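Local coordinates for protein alpha-amylase (Eisenia fetida, PDB 6M4K) that probably hydrolyses internal alpha-1,4-glucosidic linkages of starch and related polysaccharides, as a calcium-binding alpha-amylase of glycoside hydrolase family 13, at residues R341-P349 with N379-R387. Numbering follows the deposited sequence.
Sequences RLMSSYNWP and NGEWICEHR
The hydroxyl OG of S345 donates to E385 OE2 at 2.6 Å and is also bonded to the side-chain amide of Q305. The contact sits at the C-terminal end of the eighth strand of the TIM barrel, 339-344, where the chain meets the loop leading to helix 389-401. The other carboxylate oxygen, E385 OE1, accepts the backbone N of S345 at 2.8 Å. Both donors arrive on the syn side, so they hold the carboxylate like a two-pronged clamp. S345 OG lies beside its own backbone N (chi1 -51°), which lets one residue supply both prongs. With an alanine in place of E385, S345 N and S345 OG would probably both be left without their carboxylate acceptor.

At S344, OG meets H386 ND1 at the ring edge, 2.8 Å away, near the ring plane. The other ring nitrogen, NE2, bonds to E33, so the imidazole is held at both ends. One water joins S344 OG, the carbonyl O of S345, to which it donates, and the backbone N of C384, from which it accepts. The sulfur of C384 is in a disulfide with C377.

Further along, Y346 and W382 form a single beta bridge. On its two sides I383 N donates to S345 O (2.9 Å) and N347 N donates to E381 O (2.8 Å). Y346 CB touches W382 CE3, while the tyrosine hydroxyl reaches the V362 carbonyl. I383 CD1 packs against N347 CB at 3.9 Å. With CG anti to the backbone N (chi1 -157°), N347 sends its amide to the carbonyl of G380, in the Asx turn headed by N379. There N347 ND2 donates to G380 O at 3.0 Å, and that oxygen lies almost exactly in the N347 amide plane.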
loop_
_atom_site.group_PDB
_atom_site.type_symbol
_atom_site.label_atom_id
_atom_site.label_comp_id
_atom_site.label_asym_id
_atom_site.label_seq_id
_atom_site.Cartn_x
_atom_site.Cartn_y
_atom_site.Cartn_z
ATOM N N ARG A 341 -1.934 3.947 2.801
ATOM C CA ARG A 341 -1.746 2.515 2.977
ATOM C C ARG A 341 -0.391 2.289 3.640
ATOM O O ARG A 341 0.622 2.855 3.206
ATOM C CB ARG A 341 -1.784 1.809 1.618
ATOM C CG ARG A 341 -1.601 0.295 1.704
ATOM C CD ARG A 341 -1.495 -0.349 0.325
ATOM N NE ARG A 341 -0.281 0.077 -0.369
ATOM C CZ ARG A 341 -0.068 -0.046 -1.681
ATOM N NH1 ARG A 341 -0.982 -0.594 -2.462
ATOM N NH2 ARG A 341 1.073 0.381 -2.221
ATOM N N LEU A 342 -0.371 1.483 4.695
ATOM C CA LEU A 342 0.875 1.055 5.327
ATOM C C LEU A 342 1.255 -0.338 4.843
ATOM O O LEU A 342 0.426 -1.254 4.851
ATOM C CB LEU A 342 0.728 1.004 6.850
ATOM C CG LEU A 342 0.218 2.245 7.579
ATOM C CD1 LEU A 342 0.382 2.084 9.083
ATOM C CD2 LEU A 342 0.938 3.489 7.110
ATOM N N MET A 343 2.507 -0.497 4.441
ATOM C CA MET A 343 3.040 -1.817 4.149
ATOM C C MET A 343 3.180 -2.625 5.437
ATOM O O MET A 343 3.484 -2.087 6.506
ATOM C CB MET A 343 4.421 -1.640 3.508
ATOM C CG MET A 343 5.131 -2.933 3.135
ATOM S SD MET A 343 4.161 -3.827 1.915
ATOM C CE MET A 343 5.111 -5.353 1.858
ATOM N N SER A 344 2.951 -3.930 5.336
ATOM C CA SER A 344 3.265 -4.860 6.416
ATOM C C SER A 344 4.053 -6.014 5.815
ATOM O O SER A 344 3.552 -6.719 4.933
ATOM C CB SER A 344 2.007 -5.354 7.136
ATOM O OG SER A 344 2.360 -5.922 8.390
ATOM N N SER A 345 5.291 -6.188 6.286
ATOM C CA SER A 345 6.302 -6.959 5.574
ATOM C C SER A 345 6.713 -8.228 6.309
ATOM O O SER A 345 6.450 -8.415 7.501
ATOM C CB SER A 345 7.570 -6.120 5.399
ATOM O OG SER A 345 7.269 -4.851 4.855
ATOM N N TYR A 346 7.436 -9.068 5.571
ATOM C CA TYR A 346 8.216 -10.131 6.178
ATOM C C TYR A 346 9.701 -9.895 5.920
ATOM O O TYR A 346 10.098 -9.225 4.968
ATOM C CB TYR A 346 7.774 -11.510 5.677
ATOM C CG TYR A 346 7.897 -11.765 4.182
ATOM C CD1 TYR A 346 9.130 -12.079 3.617
ATOM C CD2 TYR A 346 6.779 -11.739 3.344
ATOM C CE1 TYR A 346 9.253 -12.342 2.271
ATOM C CE2 TYR A 346 6.894 -12.007 1.990
ATOM C CZ TYR A 346 8.132 -12.314 1.453
ATOM O OH TYR A 346 8.234 -12.599 0.118
ATOM N N ASN A 347 10.526 -10.483 6.784
ATOM C CA ASN A 347 11.972 -10.413 6.640
ATOM C C ASN A 347 12.455 -11.430 5.614
ATOM O O ASN A 347 11.859 -12.490 5.425
ATOM C CB ASN A 347 12.616 -10.693 8.000
ATOM C CG ASN A 347 14.015 -10.123 8.123
ATOM O OD1 ASN A 347 14.512 -9.445 7.232
ATOM N ND2 ASN A 347 14.653 -10.390 9.259
ATOM N N TRP A 348 13.549 -11.098 4.951
ATOM C CA TRP A 348 14.173 -12.012 4.009
ATOM C C TRP A 348 15.644 -11.647 3.932
ATOM O O TRP A 348 16.039 -10.562 4.374
ATOM C CB TRP A 348 13.502 -11.948 2.624
ATOM C CG TRP A 348 13.950 -10.804 1.744
ATOM C CD1 TRP A 348 14.906 -10.844 0.758
ATOM C CD2 TRP A 348 13.449 -9.456 1.757
ATOM N NE1 TRP A 348 15.027 -9.604 0.164
ATOM C CE2 TRP A 348 14.149 -8.738 0.763
ATOM C CE3 TRP A 348 12.473 -8.788 2.512
ATOM C CZ2 TRP A 348 13.908 -7.393 0.508
ATOM C CZ3 TRP A 348 12.233 -7.442 2.248
ATOM C CH2 TRP A 348 12.954 -6.766 1.259
ATOM N N PRO A 349 16.516 -12.576 3.417
ATOM C CA PRO A 349 17.965 -12.285 3.434
ATOM C C PRO A 349 18.377 -11.332 2.321
ATOM O O PRO A 349 19.080 -11.690 1.362
ATOM C CB PRO A 349 18.577 -13.682 3.278
ATOM C CG PRO A 349 17.587 -14.403 2.426
ATOM C CD PRO A 349 16.233 -13.936 2.921
ATOM N N ASN A 379 8.972 -11.633 15.509
ATOM C CA ASN A 379 9.804 -12.804 15.763
ATOM C C ASN A 379 11.036 -12.858 14.867
ATOM O O ASN A 379 11.686 -13.909 14.785
ATOM C CB ASN A 379 8.975 -14.081 15.623
ATOM C CG ASN A 379 8.606 -14.380 14.186
ATOM O OD1 ASN A 379 8.705 -13.512 13.317
ATOM N ND2 ASN A 379 8.165 -15.610 13.927
ATOM N N GLY A 380 11.385 -11.751 14.215
ATOM C CA GLY A 380 12.463 -11.737 13.251
ATOM C C GLY A 380 12.074 -12.192 11.868
ATOM O O GLY A 380 12.892 -12.095 10.943
ATOM N N GLU A 381 10.870 -12.732 11.699
ATOM C CA GLU A 381 10.382 -13.171 10.400
ATOM C C GLU A 381 9.231 -12.325 9.888
ATOM O O GLU A 381 9.221 -11.971 8.710
ATOM C CB GLU A 381 9.953 -14.641 10.451
ATOM C CG GLU A 381 11.071 -15.557 10.955
ATOM C CD GLU A 381 10.612 -16.979 11.149
ATOM O OE1 GLU A 381 10.168 -17.605 10.169
ATOM O OE2 GLU A 381 10.716 -17.484 12.291
ATOM N N TRP A 382 8.260 -12.007 10.744
ATOM C CA TRP A 382 7.171 -11.105 10.388
ATOM C C TRP A 382 7.445 -9.740 11.009
ATOM O O TRP A 382 7.609 -9.627 12.228
ATOM C CB TRP A 382 5.846 -11.680 10.878
ATOM C CG TRP A 382 5.535 -13.011 10.274
ATOM C CD1 TRP A 382 5.795 -14.254 10.823
ATOM C CD2 TRP A 382 4.928 -13.262 8.992
ATOM N NE1 TRP A 382 5.371 -15.239 9.965
ATOM C CE2 TRP A 382 4.834 -14.661 8.839
ATOM C CE3 TRP A 382 4.444 -12.439 7.960
ATOM C CZ2 TRP A 382 4.277 -15.253 7.705
ATOM C CZ3 TRP A 382 3.889 -13.033 6.832
ATOM C CH2 TRP A 382 3.809 -14.425 6.714
ATOM N N ILE A 383 7.485 -8.703 10.168
ATOM C CA ILE A 383 7.860 -7.370 10.639
ATOM C C ILE A 383 6.693 -6.679 11.340
ATOM O O ILE A 383 6.875 -6.008 12.362
ATOM C CB ILE A 383 8.403 -6.534 9.465
ATOM C CG1 ILE A 383 9.549 -7.278 8.759
ATOM C CG2 ILE A 383 8.828 -5.141 9.938
ATOM C CD1 ILE A 383 10.737 -7.656 9.673
ATOM N N CYS A 384 5.487 -6.799 10.772
ATOM C CA CYS A 384 4.259 -6.248 11.358
ATOM C C CYS A 384 4.347 -4.749 11.648
ATOM O O CYS A 384 4.030 -4.295 12.745
ATOM C CB CYS A 384 3.845 -7.013 12.613
ATOM S SG CYS A 384 3.447 -8.738 12.315
ATOM N N GLU A 385 4.779 -3.977 10.643
ATOM C CA GLU A 385 4.887 -2.524 10.803
ATOM C C GLU A 385 3.601 -1.904 11.335
ATOM O O GLU A 385 3.637 -0.924 12.084
ATOM C CB GLU A 385 5.223 -1.864 9.458
ATOM C CG GLU A 385 6.613 -2.158 8.903
ATOM C CD GLU A 385 6.636 -3.322 7.934
ATOM O OE1 GLU A 385 6.031 -4.375 8.226
ATOM O OE2 GLU A 385 7.262 -3.177 6.870
ATOM N N HIS A 386 2.448 -2.423 10.912
ATOM C CA HIS A 386 1.179 -1.838 11.331
ATOM C C HIS A 386 0.937 -2.001 12.824
ATOM O O HIS A 386 0.118 -1.268 13.391
ATOM C CB HIS A 386 0.034 -2.465 10.535
ATOM C CG HIS A 386 -0.185 -3.906 10.844
ATOM N ND1 HIS A 386 0.665 -4.903 10.412
ATOM C CD2 HIS A 386 -1.148 -4.516 11.573
ATOM C CE1 HIS A 386 0.226 -6.067 10.854
ATOM N NE2 HIS A 386 -0.871 -5.860 11.564
ATOM N N ARG A 387 1.638 -2.943 13.466
ATOM C CA ARG A 387 1.595 -3.131 14.911
ATOM C C ARG A 387 2.694 -2.388 15.665
ATOM O O ARG A 387 2.760 -2.504 16.895
ATOM C CB ARG A 387 1.661 -4.621 15.264
ATOM C CG ARG A 387 0.430 -5.445 14.920
ATOM C CD ARG A 387 0.305 -6.587 15.917
ATOM N NE ARG A 387 -0.786 -7.508 15.634
ATOM C CZ ARG A 387 -1.275 -8.344 16.544
ATOM N NH1 ARG A 387 -0.771 -8.343 17.774
ATOM N NH2 ARG A 387 -2.269 -9.168 16.239
HETATM O O HOH W 1 3.906 -8.348 8.678
#